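Long-range contact in flagellar hook-associated protein (Burkholderia pseudomallei, PDB 4UT1), which probably serves as a structural component of the bacterial flagellum, at the junction between the hook and the filament: residues A305-Q317 against S359-Y371. Residues are numbered along the deposited sequence; the frame is centred on the assembly and turned at random.
Sequences AQLGALAVSFASQ and SFVDGTQPTTSDY. With EDO (1,2-ethanediol), chain T.
Ser313 swings OG anti to its own backbone N (chi1 -177°), setting the hydroxyl against the carbonyl of Thr364, while Val312, with CG1 likewise anti (chi1 170°), pushes that methyl in among Gly363, Pro366 and Phe360. This is where the loop between strands 356-360 and 371-375 of the D2-like beta domain lies along helix 287-322 of the helical domain, whose other sides pack on helices 134-193 and 593-630. Ser313 OG donates to Thr364 O at 2.7 Å, tilted 32° from the carbonyl plane; the same hydroxyl also bonds Thr585 OG1. The turn from Asp362 to Gln365 is type I, and Asp362 braces it as an Asx turn: OD1 takes both Thr364 N and Thr364 OG1 from one face of the carboxylate, and OD2 takes Gln365 NE2. Thr364 lays CG2 across Gln317 CG, 3.7 Å away. Farther along, Pro366 lies against Ala309, Val312 and Ser313, its CG on Ala309 O; its CB stands 3.6 Å above the plane of the Phe360 ring, toward the rim, and Val312 CG1 meets Phe360 CE2 obliquely at 3.9 Å. At the other end the small alanines meet backbone oxygens, Ala309 CB against Thr367 O and Ala305 CB against Thr368 O. Asp370 OD2 holds a salt bridge to Arg428. A single water joins the segments here, accepting from Gln306 NE2 and donating to Thr368 O at 2.7 Å.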
ATOM      1  N   ALA A 305       1.233   4.411   2.626  1.00 10.51           N
ATOM      2  CA  ALA A 305       1.111   3.478   1.510  1.00 10.41           C
ATOM      3  C   ALA A 305       1.386   2.053   1.982  1.00 10.88           C
ATOM      4  O   ALA A 305       0.748   1.090   1.531  1.00 12.63           O
ATOM      5  CB  ALA A 305       2.067   3.855   0.373  1.00 10.20           C
ATOM      6  N   GLN A 306       2.371   1.914   2.860  1.00 11.24           N
ATOM      7  CA  GLN A 306       2.710   0.599   3.408  1.00 11.31           C
ATOM      8  C   GLN A 306       1.622   0.045   4.316  1.00 10.62           C
ATOM      9  O   GLN A 306       1.274  -1.139   4.232  1.00 11.00           O
ATOM     10  CB  GLN A 306       4.040   0.682   4.165  1.00 13.34           C
ATOM     11  CG  GLN A 306       5.225   0.993   3.245  1.00 14.01           C
ATOM     12  CD  GLN A 306       6.433   1.525   3.998  1.00 15.75           C
ATOM     13  OE1 GLN A 306       6.573   1.318   5.209  1.00 17.09           O
ATOM     14  NE2 GLN A 306       7.304   2.226   3.289  1.00 14.75           N
ATOM     15  N   LEU A 307       1.092   0.877   5.202  1.00 10.74           N
ATOM     16  CA  LEU A 307       0.068   0.409   6.115  1.00 13.64           C
ATOM     17  C   LEU A 307      -1.218   0.159   5.335  1.00 11.95           C
ATOM     18  O   LEU A 307      -1.932  -0.783   5.607  1.00 12.50           O
ATOM     19  CB  LEU A 307      -0.171   1.406   7.247  1.00 10.76           C
ATOM     20  CG  LEU A 307      -1.222   0.971   8.271  1.00 15.23           C
ATOM     21  CD1 LEU A 307      -0.835  -0.345   8.951  1.00 13.02           C
ATOM     22  CD2 LEU A 307      -1.445   2.064   9.300  1.00 13.35           C
ATOM     23  N   GLY A 308      -1.494   1.002   4.347  1.00 12.16           N
ATOM     24  CA  GLY A 308      -2.630   0.777   3.469  1.00  9.64           C
ATOM     25  C   GLY A 308      -2.524  -0.542   2.728  1.00 10.70           C
ATOM     26  O   GLY A 308      -3.524  -1.249   2.512  1.00  9.88           O
ATOM     27  N   ALA A 309      -1.299  -0.886   2.347  1.00 10.47           N
ATOM     28  CA  ALA A 309      -1.061  -2.137   1.630  1.00 11.80           C
ATOM     29  C   ALA A 309      -1.407  -3.340   2.501  1.00 11.33           C
ATOM     30  O   ALA A 309      -1.947  -4.327   2.002  1.00 13.14           O
ATOM     31  CB  ALA A 309       0.399  -2.220   1.156  1.00 13.30           C
ATOM     32  N   LEU A 310      -1.113  -3.257   3.801  1.00 12.22           N
ATOM     33  CA  LEU A 310      -1.489  -4.338   4.712  1.00 14.75           C
ATOM     34  C   LEU A 310      -3.004  -4.529   4.765  1.00 15.70           C
ATOM     35  O   LEU A 310      -3.494  -5.661   4.712  1.00 11.38           O
ATOM     36  CB  LEU A 310      -0.955  -4.083   6.120  1.00 18.17           C
ATOM     37  CG  LEU A 310       0.561  -3.948   6.255  1.00 20.62           C
ATOM     38  CD1 LEU A 310       0.944  -3.954   7.734  1.00 23.08           C
ATOM     39  CD2 LEU A 310       1.290  -5.046   5.477  1.00 20.67           C
ATOM     40  N   ALA A 311      -3.739  -3.423   4.886  1.00 12.13           N
ATOM     41  CA  ALA A 311      -5.204  -3.462   4.886  1.00 12.45           C
ATOM     42  C   ALA A 311      -5.753  -4.151   3.630  1.00 14.12           C
ATOM     43  O   ALA A 311      -6.648  -5.005   3.718  1.00 12.55           O
ATOM     44  CB  ALA A 311      -5.776  -2.045   5.011  1.00 12.36           C
ATOM     45  N   VAL A 312      -5.216  -3.785   2.470  1.00 10.86           N
ATOM     46  CA  VAL A 312      -5.675  -4.345   1.216  1.00 11.68           C
ATOM     47  C   VAL A 312      -5.374  -5.839   1.173  1.00 10.98           C
ATOM     48  O   VAL A 312      -6.232  -6.628   0.843  1.00 10.63           O
ATOM     49  CB  VAL A 312      -5.035  -3.657  -0.003  1.00 11.66           C
ATOM     50  CG1 VAL A 312      -5.344  -4.442  -1.282  1.00  8.69           C
ATOM     51  CG2 VAL A 312      -5.521  -2.221  -0.128  1.00  9.58           C
ATOM     52  N   SER A 313      -4.150  -6.216   1.508  1.00 10.91           N
ATOM     53  CA  SER A 313      -3.784  -7.617   1.454  1.00 14.60           C
ATOM     54  C   SER A 313      -4.626  -8.430   2.434  1.00 14.51           C
ATOM     55  O   SER A 313      -5.074  -9.514   2.103  1.00 13.28           O
ATOM     56  CB  SER A 313      -2.297  -7.810   1.755  1.00 16.84           C
ATOM     57  OG  SER A 313      -1.954  -9.178   1.623  1.00 17.41           O
ATOM     58  N   PHE A 314      -4.827  -7.905   3.644  1.00 12.18           N
ATOM     59  CA  PHE A 314      -5.653  -8.586   4.638  1.00 12.98           C
ATOM     60  C   PHE A 314      -7.080  -8.809   4.125  1.00 12.29           C
ATOM     61  O   PHE A 314      -7.581  -9.924   4.130  1.00 11.60           O
ATOM     62  CB  PHE A 314      -5.682  -7.785   5.957  1.00 11.15           C
ATOM     63  CG  PHE A 314      -6.753  -8.236   6.921  1.00 11.54           C
ATOM     64  CD1 PHE A 314      -8.036  -7.705   6.856  1.00 11.37           C
ATOM     65  CD2 PHE A 314      -6.479  -9.192   7.895  1.00 12.11           C
ATOM     66  CE1 PHE A 314      -9.018  -8.113   7.739  1.00 12.66           C
ATOM     67  CE2 PHE A 314      -7.463  -9.601   8.790  1.00 11.19           C
ATOM     68  CZ  PHE A 314      -8.733  -9.068   8.708  1.00 10.92           C
ATOM     69  N   ALA A 315      -7.732  -7.735   3.694  1.00 11.05           N
ATOM     70  CA  ALA A 315      -9.092  -7.825   3.177  1.00 10.62           C
ATOM     71  C   ALA A 315      -9.184  -8.793   1.994  1.00 14.01           C
ATOM     72  O   ALA A 315     -10.081  -9.628   1.944  1.00 10.99           O
ATOM     73  CB  ALA A 315      -9.600  -6.440   2.777  1.00 14.03           C
ATOM     74  N   SER A 316      -8.244  -8.689   1.061  1.00 11.50           N
ATOM     75  CA  SER A 316      -8.277  -9.511  -0.133  1.00 10.43           C
ATOM     76  C   SER A 316      -8.135 -10.994   0.215  1.00 12.00           C
ATOM     77  O   SER A 316      -8.867 -11.829  -0.301  1.00 12.05           O
ATOM     78  CB  SER A 316      -7.177  -9.091  -1.108  1.00 14.62           C
ATOM     79  OG  SER A 316      -7.454  -7.809  -1.654  1.00 16.18           O
ATOM     80  N   GLN A 317      -7.179 -11.307   1.076  1.00 11.12           N
ATOM     81  CA  GLN A 317      -6.970 -12.695   1.499  1.00 10.86           C
ATOM     82  C   GLN A 317      -8.155 -13.290   2.237  1.00 13.24           C
ATOM     83  O   GLN A 317      -8.510 -14.450   2.023  1.00 12.03           O
ATOM     84  CB  GLN A 317      -5.748 -12.808   2.397  1.00 11.15           C
ATOM     85  CG  GLN A 317      -4.441 -12.699   1.680  1.00 18.70           C
ATOM     86  CD  GLN A 317      -3.286 -12.885   2.628  1.00 21.36           C
ATOM     87  OE1 GLN A 317      -2.936 -14.010   2.972  1.00 23.14           O
ATOM     88  NE2 GLN A 317      -2.711 -11.782   3.091  1.00 21.39           N
ATOM     89  N   SER A 359      -6.210  -1.035 -11.049  1.00 17.88           N
ATOM     90  CA  SER A 359      -6.556  -2.108 -10.118  1.00 18.20           C
ATOM     91  C   SER A 359      -5.334  -2.970  -9.842  1.00 18.88           C
ATOM     92  O   SER A 359      -4.280  -2.783 -10.456  1.00 16.97           O
ATOM     93  CB  SER A 359      -7.706  -2.955 -10.662  1.00 19.58           C
ATOM     94  OG  SER A 359      -7.340  -3.597 -11.866  1.00 21.12           O
ATOM     95  N   PHE A 360      -5.467  -3.910  -8.912  1.00 16.31           N
ATOM     96  CA  PHE A 360      -4.369  -4.810  -8.610  1.00 15.91           C
ATOM     97  C   PHE A 360      -4.430  -6.036  -9.506  1.00 18.10           C
ATOM     98  O   PHE A 360      -5.507  -6.572  -9.784  1.00 18.20           O
ATOM     99  CB  PHE A 360      -4.389  -5.233  -7.133  1.00 15.34           C
ATOM    100  CG  PHE A 360      -4.189  -4.083  -6.186  1.00 12.20           C
ATOM    101  CD1 PHE A 360      -2.939  -3.478  -6.062  1.00 15.60           C
ATOM    102  CD2 PHE A 360      -5.243  -3.586  -5.453  1.00 13.68           C
ATOM    103  CE1 PHE A 360      -2.749  -2.394  -5.201  1.00 12.71           C
ATOM    104  CE2 PHE A 360      -5.066  -2.491  -4.605  1.00 12.25           C
ATOM    105  CZ  PHE A 360      -3.817  -1.912  -4.472  1.00 13.82           C
ATOM    106  N   VAL A 361      -3.265  -6.462  -9.967  1.00 17.30           N
ATOM    107  CA  VAL A 361      -3.138  -7.761 -10.613  1.00 18.30           C
ATOM    108  C   VAL A 361      -3.588  -8.834  -9.624  1.00 20.87           C
ATOM    109  O   VAL A 361      -4.337  -9.753  -9.963  1.00 18.49           O
ATOM    110  CB  VAL A 361      -1.696  -8.017 -11.060  1.00 18.41           C
ATOM    111  CG1 VAL A 361      -1.549  -9.441 -11.575  1.00 20.82           C
ATOM    112  CG2 VAL A 361      -1.288  -6.995 -12.126  1.00 22.83           C
ATOM    113  N   ASP A 362      -3.138  -8.687  -8.384  1.00 18.62           N
ATOM    114  CA  ASP A 362      -3.473  -9.608  -7.304  1.00 20.22           C
ATOM    115  C   ASP A 362      -3.665  -8.788  -6.042  1.00 15.16           C
ATOM    116  O   ASP A 362      -2.682  -8.363  -5.457  1.00 16.89           O
ATOM    117  CB  ASP A 362      -2.354 -10.637  -7.100  1.00 17.42           C
ATOM    118  CG  ASP A 362      -2.682 -11.673  -6.042  1.00 22.08           C
ATOM    119  OD1 ASP A 362      -3.679 -11.510  -5.304  1.00 17.57           O
ATOM    120  OD2 ASP A 362      -1.924 -12.665  -5.947  1.00 21.11           O
ATOM    121  N   GLY A 363      -4.915  -8.606  -5.614  1.00 15.06           N
ATOM    122  CA  GLY A 363      -5.209  -7.850  -4.401  1.00 14.67           C
ATOM    123  C   GLY A 363      -4.562  -8.397  -3.142  1.00 13.59           C
ATOM    124  O   GLY A 363      -4.428  -7.686  -2.143  1.00 13.16           O
ATOM    125  N   THR A 364      -4.187  -9.674  -3.139  1.00 18.01           N
ATOM    126  CA  THR A 364      -3.549 -10.218  -1.939  1.00 12.83           C
ATOM    127  C   THR A 364      -2.079  -9.832  -1.909  1.00 14.81           C
ATOM    128  O   THR A 364      -1.427  -9.921  -0.870  1.00 17.99           O
ATOM    129  CB  THR A 364      -3.659 -11.763  -1.841  1.00 16.64           C
ATOM    130  OG1 THR A 364      -2.915 -12.359  -2.903  1.00 16.05           O
ATOM    131  CG2 THR A 364      -5.121 -12.216  -1.895  1.00 16.35           C
ATOM    132  N   GLN A 365      -1.554  -9.419  -3.060  1.00 12.83           N
ATOM    133  CA  GLN A 365      -0.186  -8.904  -3.125  1.00 16.46           C
ATOM    134  C   GLN A 365      -0.172  -7.512  -3.743  1.00 17.16           C
ATOM    135  O   GLN A 365       0.262  -7.324  -4.880  1.00 20.49           O
ATOM    136  CB  GLN A 365       0.713  -9.851  -3.925  1.00 20.74           C
ATOM    137  CG  GLN A 365       0.699 -11.281  -3.404  1.00 19.99           C
ATOM    138  CD  GLN A 365       1.484 -12.223  -4.291  1.00 28.91           C
ATOM    139  OE1 GLN A 365       2.682 -12.423  -4.095  1.00 32.45           O
ATOM    140  NE2 GLN A 365       0.817 -12.788  -5.289  1.00 27.78           N
ATOM    141  N   PRO A 366      -0.642  -6.516  -2.987  1.00 15.35           N
ATOM    142  CA  PRO A 366      -0.723  -5.148  -3.499  1.00 14.33           C
ATOM    143  C   PRO A 366       0.640  -4.478  -3.545  1.00 12.99           C
ATOM    144  O   PRO A 366       1.607  -4.969  -2.959  1.00 12.30           O
ATOM    145  CB  PRO A 366      -1.637  -4.453  -2.480  1.00 13.72           C
ATOM    146  CG  PRO A 366      -1.367  -5.177  -1.222  1.00 12.06           C
ATOM    147  CD  PRO A 366      -1.102  -6.615  -1.590  1.00 15.09           C
ATOM    148  N   THR A 367       0.708  -3.356  -4.248  1.00 17.23           N
ATOM    149  CA  THR A 367       1.878  -2.501  -4.215  1.00 15.23           C
ATOM    150  C   THR A 367       1.964  -1.831  -2.854  1.00 15.70           C
ATOM    151  O   THR A 367       0.983  -1.833  -2.108  1.00 14.14           O
ATOM    152  CB  THR A 367       1.813  -1.429  -5.309  1.00 13.07           C
ATOM    153  OG1 THR A 367       0.550  -0.759  -5.222  1.00 12.23           O
ATOM    154  CG2 THR A 367       1.933  -2.091  -6.685  1.00 13.44           C
ATOM    155  N   THR A 368       3.127  -1.258  -2.543  1.00 14.28           N
ATOM    156  CA  THR A 368       3.354  -0.653  -1.232  1.00 14.15           C
ATOM    157  C   THR A 368       3.844   0.792  -1.292  1.00 13.02           C
ATOM    158  O   THR A 368       4.145   1.377  -0.241  1.00 15.06           O
ATOM    159  CB  THR A 368       4.387  -1.442  -0.418  1.00 17.29           C
ATOM    160  OG1 THR A 368       5.612  -1.522  -1.154  1.00 16.01           O
ATOM    161  CG2 THR A 368       3.876  -2.859  -0.124  1.00 20.64           C
ATOM    162  N   SER A 369       3.950   1.350  -2.497  1.00 13.53           N
ATOM    163  CA  SER A 369       4.399   2.747  -2.667  1.00 13.92           C
ATOM    164  C   SER A 369       3.384   3.635  -3.397  1.00 12.88           C
ATOM    165  O   SER A 369       2.219   3.263  -3.567  1.00 13.41           O
ATOM    166  CB  SER A 369       5.743   2.792  -3.423  1.00 13.47           C
ATOM    167  OG  SER A 369       6.319   4.101  -3.329  1.00 17.71           O
ATOM    168  N   ASP A 370       3.829   4.831  -3.799  1.00 12.79           N
ATOM    169  CA  ASP A 370       3.020   5.768  -4.587  1.00 12.82           C
ATOM    170  C   ASP A 370       3.684   5.923  -5.946  1.00 14.51           C
ATOM    171  O   ASP A 370       4.912   5.895  -6.037  1.00 14.00           O
ATOM    172  CB  ASP A 370       2.916   7.172  -3.967  1.00 10.25           C
ATOM    173  CG  ASP A 370       2.261   7.202  -2.589  1.00 14.48           C
ATOM    174  OD1 ASP A 370       1.410   6.344  -2.276  1.00 12.82           O
ATOM    175  OD2 ASP A 370       2.602   8.142  -1.825  1.00 13.83           O
ATOM    176  N   TYR A 371       2.891   6.143  -6.986  1.00 11.83           N
ATOM    177  CA  TYR A 371       3.457   6.166  -8.338  1.00 14.99           C
ATOM    178  C   TYR A 371       2.963   7.309  -9.200  1.00 15.03           C
ATOM    179  O   TYR A 371       1.933   7.920  -8.930  1.00 11.63           O
ATOM    180  CB  TYR A 371       3.173   4.834  -9.056  1.00 12.86           C
ATOM    181  CG  TYR A 371       3.494   3.663  -8.176  1.00 13.80           C
ATOM    182  CD1 TYR A 371       4.783   3.147  -8.105  1.00 14.46           C
ATOM    183  CD2 TYR A 371       2.519   3.112  -7.354  1.00 14.27           C
ATOM    184  CE1 TYR A 371       5.083   2.094  -7.245  1.00 16.01           C
ATOM    185  CE2 TYR A 371       2.807   2.062  -6.498  1.00 14.37           C
ATOM    186  CZ  TYR A 371       4.090   1.559  -6.443  1.00 15.41           C
ATOM    187  OH  TYR A 371       4.359   0.516  -5.581  1.00 14.55           O
TER
HETATM  188  C1  EDO T1646      -9.286  -0.546 -14.385  1.00 25.72           C
HETATM  189  O1  EDO T1646      -9.455  -0.915 -13.017  1.00 33.83           O
HETATM  190  C2  EDO T1646      -8.463  -1.631 -15.068  1.00 31.44           C
HETATM  191  O2  EDO T1646      -7.111  -1.541 -14.610  1.00 31.01           O
HETATM  192  O   HOH W   1       6.378   2.766   0.523  1.00 14.40           O